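Local coordinates for putative sugar ABC transport system, substrate-binding protein (Bordetella parapertussis, PDB 5IX8) that probably binds a carbohydrate and passes it to a sugar ABC transporter, as other bacterial solute-binding proteins do, at residues F29-A34 with D310-G315; L157-F162 with A176-E181; A239-G244 with S299-H304; P276-T281 with H288-I293; T294-S299 with H304-Y309. All coordinates share one frame; numbering follows the deposited sequence.

Contact 1: residues F29-A34 with D310-G315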
# COMPACT_ATOMS: atom_id res chain seq x y z
N PHE A 29 -1.45 -2.08 -6.55
CA PHE A 29 -0.55 -2.12 -5.40
C PHE A 29 -0.18 -3.55 -5.04
O PHE A 29 0.99 -3.93 -5.14
CB PHE A 29 -1.18 -1.40 -4.20
CG PHE A 29 -0.31 -1.41 -2.96
CD1 PHE A 29 0.92 -0.75 -2.96
CD2 PHE A 29 -0.69 -2.13 -1.83
CE1 PHE A 29 1.75 -0.77 -1.83
CE2 PHE A 29 0.13 -2.13 -0.68
CZ PHE A 29 1.35 -1.44 -0.69
N TYR A 30 -1.13 -4.34 -4.56
CA TYR A 30 -0.76 -5.72 -4.25
C TYR A 30 -0.36 -6.48 -5.51
O TYR A 30 0.52 -7.36 -5.45
CB TYR A 30 -1.89 -6.49 -3.55
CG TYR A 30 -2.42 -5.76 -2.33
CD1 TYR A 30 -1.65 -5.66 -1.16
CD2 TYR A 30 -3.69 -5.20 -2.32
CE1 TYR A 30 -2.14 -4.98 -0.03
CE2 TYR A 30 -4.17 -4.50 -1.17
CZ TYR A 30 -3.38 -4.42 -0.04
OH TYR A 30 -3.79 -3.75 1.08
N LYS A 31 -1.00 -6.17 -6.64
CA LYS A 31 -0.60 -6.84 -7.88
C LYS A 31 0.84 -6.47 -8.25
O LYS A 31 1.60 -7.32 -8.73
CB LYS A 31 -1.59 -6.50 -9.01
CG LYS A 31 -1.40 -7.36 -10.24
CD LYS A 31 -2.22 -6.86 -11.46
CE LYS A 31 -3.66 -6.80 -11.13
NZ LYS A 31 -4.51 -6.30 -12.26
N GLY A 32 1.23 -5.21 -8.02
CA GLY A 32 2.62 -4.83 -8.18
C GLY A 32 3.57 -5.60 -7.27
O GLY A 32 4.64 -6.05 -7.70
N ILE A 33 3.22 -5.72 -5.99
CA ILE A 33 4.05 -6.51 -5.10
C ILE A 33 4.21 -7.93 -5.63
O ILE A 33 5.33 -8.46 -5.71
CB ILE A 33 3.47 -6.51 -3.68
CG1 ILE A 33 3.43 -5.09 -3.12
CG2 ILE A 33 4.28 -7.48 -2.82
CD1 ILE A 33 2.74 -5.02 -1.79
N ALA A 34 3.10 -8.54 -6.04
CA ALA A 34 3.14 -9.91 -6.56
C ALA A 34 4.01 -10.00 -7.81
O ALA A 34 4.84 -10.90 -7.93
CB ALA A 34 1.74 -10.43 -6.85
N ASP A 310 5.91 1.25 -10.06
CA ASP A 310 4.56 1.15 -9.50
C ASP A 310 3.56 0.39 -10.37
O ASP A 310 2.53 -0.06 -9.84
CB ASP A 310 3.95 2.54 -9.29
CG ASP A 310 4.83 3.47 -8.50
OD1 ASP A 310 6.07 3.24 -8.32
OD2 ASP A 310 4.25 4.48 -8.08
N TYR A 311 3.78 0.28 -11.66
CA TYR A 311 2.88 -0.45 -12.54
C TYR A 311 3.46 -1.82 -12.83
O TYR A 311 4.60 -1.90 -13.34
CB TYR A 311 2.68 0.27 -13.88
CG TYR A 311 1.98 1.62 -13.88
CD1 TYR A 311 1.29 2.09 -12.78
CD2 TYR A 311 2.03 2.42 -15.01
CE1 TYR A 311 0.65 3.33 -12.83
CE2 TYR A 311 1.43 3.65 -15.06
CZ TYR A 311 0.75 4.11 -13.97
OH TYR A 311 0.15 5.36 -14.05
N PRO A 312 2.73 -2.91 -12.62
CA PRO A 312 3.10 -4.17 -13.26
C PRO A 312 2.94 -4.02 -14.76
O PRO A 312 2.23 -3.12 -15.23
CB PRO A 312 2.11 -5.19 -12.69
CG PRO A 312 1.20 -4.42 -11.72
CD PRO A 312 1.39 -2.97 -12.01
N PRO A 313 3.57 -4.86 -15.55
CA PRO A 313 3.49 -4.71 -17.01
C PRO A 313 2.06 -4.83 -17.49
O PRO A 313 1.26 -5.58 -16.91
CB PRO A 313 4.35 -5.86 -17.54
CG PRO A 313 5.23 -6.21 -16.37
CD PRO A 313 4.40 -6.00 -15.16
N GLN A 314 1.73 -4.07 -18.55
CA GLN A 314 0.41 -4.20 -19.13
C GLN A 314 0.28 -5.63 -19.58
O GLN A 314 1.18 -6.17 -20.25
CB GLN A 314 0.18 -3.29 -20.34
CG GLN A 314 -1.23 -3.58 -21.01
CD GLN A 314 -2.44 -3.01 -20.21
OE1 GLN A 314 -3.49 -3.66 -20.03
NE2 GLN A 314 -2.28 -1.77 -19.75
N GLY A 315 -0.80 -6.25 -19.19
CA GLY A 315 -1.04 -7.59 -19.61
C GLY A 315 -0.46 -8.64 -18.72
O GLY A 315 -0.63 -9.83 -19.01

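Contact 2: residues L157-F162 with A176-E181. With EDO (1,2-ethanediol), chain E; EDO (1,2-ethanediol), chain F.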
# COMPACT_ATOMS: atom_id res chain seq x y z
N LEU A 157 -3.30 5.63 10.05
CA LEU A 157 -2.01 6.30 10.03
C LEU A 157 -1.96 7.36 8.94
O LEU A 157 -1.49 8.49 9.17
CB LEU A 157 -0.86 5.29 9.83
CG LEU A 157 -0.72 4.24 10.95
CD1 LEU A 157 0.34 3.23 10.57
CD2 LEU A 157 -0.37 4.86 12.30
N ARG A 158 -2.46 7.04 7.74
CA ARG A 158 -2.50 8.03 6.67
C ARG A 158 -3.36 9.22 7.05
O ARG A 158 -2.98 10.37 6.78
CB ARG A 158 -3.03 7.40 5.39
CG ARG A 158 -2.06 6.34 4.87
CD ARG A 158 -2.53 5.67 3.58
NE ARG A 158 -1.59 4.61 3.25
CZ ARG A 158 -1.50 3.99 2.09
NH1 ARG A 158 -2.27 4.34 1.06
NH2 ARG A 158 -0.59 3.02 1.95
N TYR A 159 -4.53 8.96 7.64
CA TYR A 159 -5.38 10.04 8.10
C TYR A 159 -4.67 10.91 9.14
O TYR A 159 -4.71 12.14 9.07
CB TYR A 159 -6.67 9.45 8.67
CG TYR A 159 -7.49 10.44 9.44
CD1 TYR A 159 -8.03 11.56 8.83
CD2 TYR A 159 -7.74 10.23 10.81
CE1 TYR A 159 -8.79 12.46 9.57
CE2 TYR A 159 -8.53 11.12 11.54
CZ TYR A 159 -9.05 12.23 10.90
OH TYR A 159 -9.81 13.11 11.64
N GLU A 160 -4.01 10.28 10.10
CA GLU A 160 -3.31 11.04 11.14
C GLU A 160 -2.23 11.94 10.55
O GLU A 160 -2.09 13.11 10.94
CB GLU A 160 -2.71 10.08 12.18
CG GLU A 160 -3.79 9.51 13.11
CD GLU A 160 -3.31 8.31 13.91
OE1 GLU A 160 -2.12 7.94 13.80
OE2 GLU A 160 -4.13 7.73 14.65
N GLY A 161 -1.42 11.42 9.61
CA GLY A 161 -0.38 12.25 9.02
C GLY A 161 -0.95 13.39 8.20
O GLY A 161 -0.46 14.53 8.30
N PHE A 162 -2.00 13.11 7.41
CA PHE A 162 -2.67 14.16 6.65
C PHE A 162 -3.24 15.23 7.57
O PHE A 162 -3.03 16.43 7.34
CB PHE A 162 -3.78 13.52 5.78
CG PHE A 162 -4.56 14.51 4.98
CD1 PHE A 162 -3.98 15.10 3.86
CD2 PHE A 162 -5.85 14.87 5.35
CE1 PHE A 162 -4.66 16.03 3.11
CE2 PHE A 162 -6.55 15.83 4.60
CZ PHE A 162 -5.96 16.38 3.45
N ALA A 176 -13.82 12.15 10.34
CA ALA A 176 -13.56 10.99 9.50
C ALA A 176 -14.37 9.80 10.00
O ALA A 176 -14.24 9.39 11.16
CB ALA A 176 -12.08 10.66 9.49
N ALA A 177 -15.17 9.21 9.13
CA ALA A 177 -15.97 8.04 9.47
C ALA A 177 -15.29 6.83 8.81
O ALA A 177 -15.30 6.70 7.58
CB ALA A 177 -17.42 8.20 9.02
N PHE A 178 -14.76 5.92 9.62
CA PHE A 178 -14.02 4.77 9.11
C PHE A 178 -15.01 3.64 8.88
O PHE A 178 -15.60 3.11 9.84
CB PHE A 178 -12.94 4.33 10.09
CG PHE A 178 -11.74 5.27 10.17
CD1 PHE A 178 -11.82 6.46 10.88
CD2 PHE A 178 -10.55 4.95 9.52
CE1 PHE A 178 -10.71 7.33 10.94
CE2 PHE A 178 -9.44 5.78 9.60
CZ PHE A 178 -9.52 6.99 10.30
N ARG A 179 -15.25 3.29 7.61
CA ARG A 179 -16.31 2.35 7.27
C ARG A 179 -16.10 1.90 5.84
O ARG A 179 -15.38 2.54 5.07
CB ARG A 179 -17.69 2.99 7.41
CG ARG A 179 -17.77 4.18 6.44
CD ARG A 179 -18.97 5.02 6.62
NE ARG A 179 -20.11 4.31 6.08
CZ ARG A 179 -21.14 4.88 5.48
NH1 ARG A 179 -22.13 4.13 5.09
NH2 ARG A 179 -21.18 6.20 5.30
N GLY A 180 -16.76 0.80 5.49
CA GLY A 180 -16.68 0.24 4.16
C GLY A 180 -15.46 -0.63 3.97
O GLY A 180 -14.79 -1.04 4.92
N GLU A 181 -15.18 -0.93 2.70
CA GLU A 181 -14.06 -1.80 2.33
C GLU A 181 -13.16 -1.13 1.29
O GLU A 181 -12.32 -1.80 0.69
CB GLU A 181 -14.53 -3.16 1.81
CG GLU A 181 -15.33 -3.03 0.57
CD GLU A 181 -15.75 -4.38 0.03
OE1 GLU A 181 -15.09 -5.39 0.39
OE2 GLU A 181 -16.73 -4.42 -0.75
C1 EDO E . -11.63 -5.51 -1.32
O1 EDO E . -12.30 -5.46 -0.05
C2 EDO E . -11.89 -4.22 -2.10
O2 EDO E . -11.18 -3.15 -1.46
C1 EDO F . -19.14 -0.67 7.47
O1 EDO F . -17.79 -1.09 7.39
C2 EDO F . -19.62 -0.93 8.88
O2 EDO F . -19.04 0.05 9.75
O HOH W 1 -12.33 12.48 12.82

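Contact 3: residues A239-G244 with S299-H304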
# COMPACT_ATOMS: atom_id res chain seq x y z
N ALA A 239 -4.08 11.36 -16.67
CA ALA A 239 -4.88 12.40 -17.31
C ALA A 239 -5.62 13.24 -16.26
O ALA A 239 -5.77 14.46 -16.42
CB ALA A 239 -5.87 11.77 -18.30
N MSE A 240 -6.07 12.61 -15.18
CA MSE A 240 -6.79 13.31 -14.12
C MSE A 240 -5.90 14.33 -13.42
O MSE A 240 -6.38 15.39 -13.01
CB MSE A 240 -7.34 12.31 -13.09
CG MSE A 240 -8.34 11.30 -13.66
SE MSE A 240 -9.01 10.09 -12.25
CE MSE A 240 -10.41 9.16 -13.24
N ILE A 241 -4.61 14.00 -13.26
CA ILE A 241 -3.65 14.97 -12.73
C ILE A 241 -3.47 16.13 -13.70
O ILE A 241 -3.52 17.31 -13.32
CB ILE A 241 -2.31 14.28 -12.42
CG1 ILE A 241 -2.46 13.31 -11.26
CG2 ILE A 241 -1.24 15.30 -12.12
CD1 ILE A 241 -1.17 12.54 -10.96
N ARG A 242 -3.27 15.82 -14.99
CA ARG A 242 -3.06 16.89 -15.96
C ARG A 242 -4.28 17.79 -16.07
O ARG A 242 -4.14 19.00 -16.27
CB ARG A 242 -2.72 16.29 -17.32
CG ARG A 242 -1.37 15.62 -17.40
CD ARG A 242 -0.95 15.32 -18.84
NE ARG A 242 0.11 14.33 -18.84
CZ ARG A 242 -0.12 13.03 -18.95
NH1 ARG A 242 -1.36 12.59 -19.13
NH2 ARG A 242 0.89 12.17 -18.90
N GLU A 243 -5.47 17.22 -16.00
CA GLU A 243 -6.72 17.96 -16.12
C GLU A 243 -7.10 18.70 -14.84
O GLU A 243 -8.11 19.41 -14.83
CB GLU A 243 -7.86 17.01 -16.52
CG GLU A 243 -7.77 16.53 -17.94
CD GLU A 243 -8.47 15.20 -18.20
OE1 GLU A 243 -9.26 14.73 -17.33
OE2 GLU A 243 -8.20 14.61 -19.27
N GLY A 244 -6.33 18.51 -13.76
CA GLY A 244 -6.53 19.22 -12.52
C GLY A 244 -7.48 18.57 -11.54
O GLY A 244 -7.72 19.13 -10.47
N SER A 299 3.61 18.67 -11.69
CA SER A 299 5.01 19.02 -11.93
C SER A 299 5.84 17.83 -12.37
O SER A 299 6.88 18.03 -13.00
CB SER A 299 5.62 19.65 -10.68
OG SER A 299 5.87 18.69 -9.66
N ASN A 300 5.42 16.59 -12.08
CA ASN A 300 6.24 15.44 -12.46
C ASN A 300 5.46 14.28 -13.06
O ASN A 300 6.02 13.19 -13.19
CB ASN A 300 7.05 14.93 -11.26
CG ASN A 300 6.17 14.39 -10.16
OD1 ASN A 300 4.96 14.40 -10.28
ND2 ASN A 300 6.77 13.91 -9.09
N VAL A 301 4.19 14.47 -13.40
CA VAL A 301 3.43 13.36 -13.96
C VAL A 301 4.06 12.88 -15.27
O VAL A 301 3.97 11.71 -15.62
CB VAL A 301 1.95 13.77 -14.10
CG1 VAL A 301 1.76 14.94 -15.11
CG2 VAL A 301 1.08 12.59 -14.50
N ASP A 302 4.76 13.76 -15.99
CA ASP A 302 5.38 13.36 -17.25
C ASP A 302 6.80 12.84 -17.08
O ASP A 302 7.38 12.38 -18.07
CB ASP A 302 5.38 14.53 -18.23
CG ASP A 302 3.98 14.93 -18.65
OD1 ASP A 302 3.07 14.07 -18.62
OD2 ASP A 302 3.79 16.10 -19.00
N THR A 303 7.38 12.88 -15.88
CA THR A 303 8.77 12.46 -15.70
C THR A 303 8.95 11.45 -14.58
O THR A 303 9.93 10.71 -14.57
CB THR A 303 9.67 13.65 -15.40
OG1 THR A 303 9.19 14.32 -14.23
CG2 THR A 303 9.71 14.62 -16.57
N HIS A 304 8.05 11.46 -13.61
CA HIS A 304 8.19 10.57 -12.46
C HIS A 304 8.21 9.11 -12.93
O HIS A 304 7.50 8.76 -13.87
CB HIS A 304 7.04 10.80 -11.47
CG HIS A 304 7.13 9.99 -10.22
ND1 HIS A 304 6.98 8.62 -10.20
CD2 HIS A 304 7.33 10.35 -8.93
CE1 HIS A 304 7.10 8.17 -8.96
NE2 HIS A 304 7.29 9.21 -8.16

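Contact 4: residues P276-T281 with H288-I293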
# COMPACT_ATOMS: atom_id res chain seq x y z
N PRO A 276 19.12 -2.48 4.46
CA PRO A 276 18.65 -1.61 5.57
C PRO A 276 17.32 -2.06 6.16
O PRO A 276 16.37 -2.40 5.45
CB PRO A 276 18.54 -0.23 4.91
CG PRO A 276 19.44 -0.32 3.71
CD PRO A 276 19.34 -1.71 3.22
N LEU A 277 17.26 -2.02 7.49
CA LEU A 277 16.01 -2.27 8.20
C LEU A 277 15.84 -1.24 9.30
O LEU A 277 16.72 -1.09 10.15
CB LEU A 277 15.95 -3.69 8.78
CG LEU A 277 15.86 -4.86 7.78
CD1 LEU A 277 16.31 -6.14 8.45
CD2 LEU A 277 14.39 -4.95 7.25
N ASP A 278 14.71 -0.55 9.29
CA ASP A 278 14.33 0.28 10.42
C ASP A 278 13.94 -0.58 11.64
O ASP A 278 13.52 -1.74 11.53
CB ASP A 278 13.14 1.17 10.07
CG ASP A 278 13.52 2.34 9.20
OD1 ASP A 278 14.72 2.58 8.97
OD2 ASP A 278 12.59 3.06 8.75
N LYS A 279 14.06 0.03 12.82
CA LYS A 279 13.64 -0.64 14.05
C LYS A 279 12.13 -0.77 14.12
O LYS A 279 11.41 0.01 13.50
CB LYS A 279 14.11 0.16 15.26
CG LYS A 279 15.62 0.23 15.32
CD LYS A 279 16.11 1.15 16.41
CE LYS A 279 15.68 0.70 17.77
NZ LYS A 279 16.36 1.61 18.73
N PRO A 280 11.62 -1.76 14.86
CA PRO A 280 10.16 -1.85 15.08
C PRO A 280 9.59 -0.54 15.58
O PRO A 280 10.25 0.22 16.30
CB PRO A 280 10.04 -2.94 16.15
CG PRO A 280 11.22 -3.79 15.92
CD PRO A 280 12.34 -2.87 15.52
N THR A 281 8.35 -0.27 15.17
CA THR A 281 7.59 0.88 15.66
C THR A 281 6.31 0.38 16.32
O THR A 281 6.02 -0.81 16.29
CB THR A 281 7.23 1.86 14.55
OG1 THR A 281 6.34 1.20 13.64
CG2 THR A 281 8.47 2.30 13.82
N HIS A 288 11.90 -3.49 9.51
CA HIS A 288 11.22 -3.31 8.23
C HIS A 288 11.91 -2.23 7.43
O HIS A 288 12.46 -1.27 8.00
CB HIS A 288 9.74 -2.96 8.43
CG HIS A 288 9.51 -1.70 9.20
ND1 HIS A 288 9.62 -1.64 10.57
CD2 HIS A 288 9.12 -0.46 8.79
CE1 HIS A 288 9.35 -0.41 10.97
NE2 HIS A 288 9.06 0.33 9.92
N PHE A 289 11.90 -2.40 6.10
CA PHE A 289 12.39 -1.37 5.20
C PHE A 289 11.22 -0.55 4.72
O PHE A 289 10.20 -1.12 4.30
CB PHE A 289 13.12 -1.96 3.99
CG PHE A 289 13.67 -0.91 3.05
CD1 PHE A 289 14.81 -0.19 3.40
CD2 PHE A 289 13.04 -0.64 1.83
CE1 PHE A 289 15.31 0.79 2.55
CE2 PHE A 289 13.52 0.35 0.98
CZ PHE A 289 14.66 1.06 1.34
N ASN A 290 11.36 0.77 4.75
CA ASN A 290 10.35 1.67 4.20
C ASN A 290 10.87 2.25 2.91
O ASN A 290 11.88 2.96 2.93
CB ASN A 290 10.03 2.81 5.16
CG ASN A 290 9.15 2.38 6.35
OD1 ASN A 290 8.23 1.60 6.21
ND2 ASN A 290 9.46 2.89 7.54
N VAL A 291 10.19 1.99 1.79
CA VAL A 291 10.60 2.59 0.52
C VAL A 291 10.34 4.09 0.59
O VAL A 291 9.26 4.50 1.01
CB VAL A 291 9.84 1.97 -0.65
CG1 VAL A 291 10.29 2.65 -1.95
CG2 VAL A 291 10.08 0.44 -0.73
N PRO A 292 11.27 4.94 0.18
CA PRO A 292 11.03 6.38 0.28
C PRO A 292 9.80 6.81 -0.52
O PRO A 292 9.45 6.20 -1.54
CB PRO A 292 12.31 7.01 -0.27
CG PRO A 292 13.37 6.00 0.06
CD PRO A 292 12.71 4.64 -0.02
N ILE A 293 9.13 7.84 -0.02
CA ILE A 293 7.86 8.29 -0.57
C ILE A 293 8.09 9.42 -1.55
O ILE A 293 8.86 10.35 -1.28
CB ILE A 293 6.93 8.75 0.56
CG1 ILE A 293 6.57 7.54 1.42
CG2 ILE A 293 5.67 9.41 -0.02
CD1 ILE A 293 6.16 7.93 2.80
O HOH W 2 10.32 3.37 10.69

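Contact 5: residues T294-S299 with H304-Y309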
# COMPACT_ATOMS: atom_id res chain seq x y z
N THR A 294 7.44 9.34 -2.70
CA THR A 294 7.36 10.41 -3.68
C THR A 294 5.90 10.68 -4.00
O THR A 294 5.04 9.81 -3.86
CB THR A 294 8.14 10.08 -4.98
OG1 THR A 294 7.59 8.90 -5.56
CG2 THR A 294 9.56 9.79 -4.69
N VAL A 295 5.60 11.92 -4.35
CA VAL A 295 4.25 12.32 -4.73
C VAL A 295 4.24 12.63 -6.22
O VAL A 295 5.19 13.24 -6.73
CB VAL A 295 3.79 13.54 -3.91
CG1 VAL A 295 2.41 13.93 -4.31
CG2 VAL A 295 3.77 13.18 -2.45
N VAL A 296 3.18 12.23 -6.90
CA VAL A 296 3.00 12.54 -8.32
C VAL A 296 2.01 13.68 -8.42
O VAL A 296 0.94 13.64 -7.78
CB VAL A 296 2.52 11.31 -9.11
CG1 VAL A 296 2.43 11.63 -10.61
CG2 VAL A 296 3.46 10.10 -8.85
N ASP A 297 2.35 14.70 -9.20
CA ASP A 297 1.48 15.86 -9.39
C ASP A 297 1.74 16.42 -10.78
O ASP A 297 2.48 15.83 -11.56
CB ASP A 297 1.69 16.90 -8.28
CG ASP A 297 3.13 17.38 -8.21
OD1 ASP A 297 3.82 17.42 -9.25
OD2 ASP A 297 3.58 17.72 -7.11
N LYS A 298 1.11 17.56 -11.11
CA LYS A 298 1.33 18.16 -12.43
C LYS A 298 2.81 18.39 -12.72
O LYS A 298 3.23 18.34 -13.89
CB LYS A 298 0.59 19.49 -12.55
CG LYS A 298 -0.89 19.38 -12.77
CD LYS A 298 -1.47 20.72 -13.26
CE LYS A 298 -0.91 21.06 -14.65
NZ LYS A 298 -1.43 22.34 -15.24
N SER A 299 3.61 18.67 -11.69
CA SER A 299 5.01 19.02 -11.93
C SER A 299 5.84 17.83 -12.37
O SER A 299 6.88 18.03 -13.00
CB SER A 299 5.62 19.65 -10.68
OG SER A 299 5.87 18.69 -9.66
N HIS A 304 8.05 11.46 -13.61
CA HIS A 304 8.19 10.57 -12.46
C HIS A 304 8.21 9.11 -12.93
O HIS A 304 7.50 8.76 -13.87
CB HIS A 304 7.04 10.80 -11.47
CG HIS A 304 7.13 9.99 -10.22
ND1 HIS A 304 6.98 8.62 -10.20
CD2 HIS A 304 7.33 10.35 -8.93
CE1 HIS A 304 7.10 8.17 -8.96
NE2 HIS A 304 7.29 9.21 -8.16
N PRO A 305 9.02 8.24 -12.31
CA PRO A 305 9.18 6.88 -12.83
C PRO A 305 8.15 5.88 -12.31
O PRO A 305 8.42 4.66 -12.27
CB PRO A 305 10.60 6.52 -12.37
CG PRO A 305 10.71 7.21 -11.05
CD PRO A 305 9.96 8.52 -11.21
N TYR A 306 6.97 6.38 -11.92
CA TYR A 306 5.95 5.50 -11.34
C TYR A 306 5.63 4.32 -12.25
O TYR A 306 5.26 3.25 -11.78
CB TYR A 306 4.67 6.28 -11.00
CG TYR A 306 4.15 7.12 -12.14
CD1 TYR A 306 3.50 6.54 -13.22
CD2 TYR A 306 4.31 8.49 -12.13
CE1 TYR A 306 3.05 7.32 -14.27
CE2 TYR A 306 3.84 9.28 -13.17
CZ TYR A 306 3.21 8.68 -14.22
OH TYR A 306 2.76 9.46 -15.25
N ALA A 307 5.77 4.50 -13.57
CA ALA A 307 5.46 3.42 -14.50
C ALA A 307 6.47 2.27 -14.43
O ALA A 307 6.17 1.16 -14.87
CB ALA A 307 5.41 3.96 -15.93
N PHE A 308 7.67 2.52 -13.92
CA PHE A 308 8.66 1.45 -13.81
C PHE A 308 8.59 0.78 -12.44
O PHE A 308 8.69 -0.45 -12.35
CB PHE A 308 10.06 2.01 -14.08
N TYR A 309 8.32 1.55 -11.38
CA TYR A 309 8.37 1.06 -10.02
C TYR A 309 6.99 0.78 -9.42
O TYR A 309 6.92 0.15 -8.36
CB TYR A 309 9.11 2.07 -9.13
CG TYR A 309 10.57 2.29 -9.52
CD1 TYR A 309 11.47 1.24 -9.50
CD2 TYR A 309 11.03 3.55 -9.89
CE1 TYR A 309 12.82 1.44 -9.84
CE2 TYR A 309 12.36 3.77 -10.23
CZ TYR A 309 13.26 2.69 -10.21
OH TYR A 309 14.61 2.88 -10.54

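Contact 1: residues F29-A34 with D310-G315
Pro312 lays the CG corner of its ring against the backbone of helix 28-43 at Gly32. The contact is almost wholly van der Waals: Pro312 CG stands 3.8 Å from Gly32 N and equally near its CA, and the two CA atoms come within 5.1 Å. Glycine suits this spot in that it leaves the backbone N and CA bare to the compact ring. A further van der Waals touch is beside it, where the Lys31 methylene CG passes the same Pro312 CG at 4.2 Å and the two side chains cross at about a right angle. CG of Lys31 is anti to the backbone N (chi1 -169°), which leaves its aliphatic stem beside the proline while the chain bends further out and carries NZ beyond the contact.

Polar bonding lies outside the pair, for no hydrogen bond joins the two segments. Asp310 OD2 is held by Ser251 OG and Tyr311 OH by Glu238 OE2, both of which tie the tail to its surroundings. Tyr35 and Asn28, from the same helix, also pack on Pro312. With no directional bond between them, the two segments meet by van der Waals packing, and the neighbouring polar ties and the limited flexibility of Pro312 and Pro313 probably help to place the tail.

Contact 2: residues L157-F162 with A176-E181
Tyr159, pointing from helix 154-168, is the one residue of its segment that meets the loop, and it takes both partners on its ring. Ala176 CB lies over one face, 3.9 Å from the ring centroid and 22° off the normal, a CH-pi contact that a small methyl makes without pushing the chains apart. Phe178 turns an edge to the tyrosine in an offset edge-to-face pair, its plane at 78° to the other ring and its CZ 3.7 Å from Tyr159 CD2. Because CG of Tyr159 is anti to the backbone N (chi1 168°), the ring leans out to the loop. Val145 touches Tyr159 and Ala176, and Pro147 touches Ala176 and Phe178.

The phenol end is wetter. Tyr159 OH and Ala176 N share a water at 2.9 Å each, the amide donating to it, and Lys163 NZ also bonds the hydroxyl. Further along the loop the chain leaves the helix altogether: Gly180 N donates to O1 of one ethanediol at 2.9 Å, and Glu181 O and OE1 accept from another, molecules probably brought in by the crystallisation liquor. This is the helix of a parallel beta-alpha-beta crossover, strand 142-145 to strand 172-173, touching the loop that follows the second strand.

Contact 3: residues A239-G244 with S299-H304
Arg242 and Asp302 are joined by a salt bridge beside the C-terminal end of helix 235-242, which closes in a Schellman motif at Gly244; its positive phi is easy for a glycine. The arginine is used side-on: NE and NH2 both donate to the single oxygen Asp302 OD1, at 3.0 and 2.9 Å. Guanidinium and carboxylate planes differ by only 19°, and the oxygen lies in the guanidinium plane. NE meets its syn lone pair, whereas NH2 comes nearly along the C-O bond.

Below this exposed pair the contact turns apolar. The arginine chain runs extended from CG to NE, and its CG rests 3.9 Å from Val301 CG1 as the two side chains pass at a slant. Ile241 and Val301 slide past each other in opposite directions, with Ile241 CG2 at 4.1 Å from Val301 CB. Branched aliphatic residues suit this buried side, where Leu246 and Val249 pack on Ile241, and Val296 on both Ile241 and Val301, while the charged pair suits the solvent side. The turn that presents Val301 and Asp302 is itself tied up by its backbone, Asn300 O accepting from both Thr303 N at 3.0 Å and His304 N at 2.7 Å.

Contact 4: residues P276-T281 with H288-I293
Asp278 and His288 face each other as an antiparallel hydrogen-bonded pair, a single bridge. Asp278 N donates to His288 O at 2.7 Å, and His288 N to Asp278 O at 3.1 Å. Over one face of the imidazole sits Asp278 CB, 15° off the ring normal, while Thr281 CG2 lies at the ring's edge, 4.0 Å from CE1. The imidazole folds back over its partner because CG stands between the backbone N and carbonyl carbon (chi1 59°).

Strand 288-290 is an edge strand of the parallel sheet, paired with strand 116-119, so segment 276-281 is bridged to its other edge. Flanking this, Pro276 CB packs 4.0 Å from Phe289 CD1, its ring a compact partner for the aromatic, and Asn290 ND2 reaches Asp278 OD2 only weakly at 3.4 Å. Farther out, Tyr286 O accepts from His288 ND1 and fixes the ring's turn; Tyr264 OH binds Pro276 O, and Val284 N holds Thr281 OG1.

Contact 5: residues T294-S299 with H304-Y309
Thr294 meets His304 next to short strand 295-296, an edge strand of the mixed sheet and its one antiparallel member. Its OG1 and His304 NE2 are 2.6 Å apart, a short hydrogen bond in which either could be the donor, with the hydroxyl at the imidazole's edge. Threonine suits the place because its short side chain carries a hydroxyl that brings OG1 right to that edge.

Val295 points the other way, and its O is taken by Asn300 ND2. Val296 directs its side chain back to the contact, where it serves two rings. CG2 sits over the centre of the His304 ring, 3.8 Å from the centroid and 7° off the normal; Pro305 CD covers the opposite face toward the rim, so the imidazole is sandwiched. CG1, anti to the backbone N (chi1 -176°), reaches instead Tyr306 CE2 at 3.8 Å. A valine is well shaped for this, since its two methyls diverge from one carbon. Asp297 leaves the contact, its N bonded to Asn300 OD1.

Tyr306 opens helix 306-309 after Pro305 at the N-cap, and its OH is bonded to Val301 O. Tyr306 N lies 2.8 Å from His304 ND1, a weak, bent hydrogen bond.

In the fold
Along the chain contact 1 spans all the others; contact 2 closes before contacts 3, 4 and 5 open, contact 4 falls within the span of contact 3, and the segments of contacts 3 and 5 alternate. Contacts 3 and 5 touch, centres about 8 Å apart, and share Ser299 and His304. Contact 1 touches contact 5 by Tyr311 packing on Tyr306. Contacts 2 and 4 lie apart, contact 4 adjoining contact 5 only in sequence. Contact 4 belongs to the parallel sheet, contacts 2, 3 and 5 to the mixed sheet or its surroundings. The chain crosses between sheets from strand 288-290 to 295-296, and contact 1 returns the tail to helix 28-43, linking both lobes, consistent with a two-lobed periplasmic binding protein.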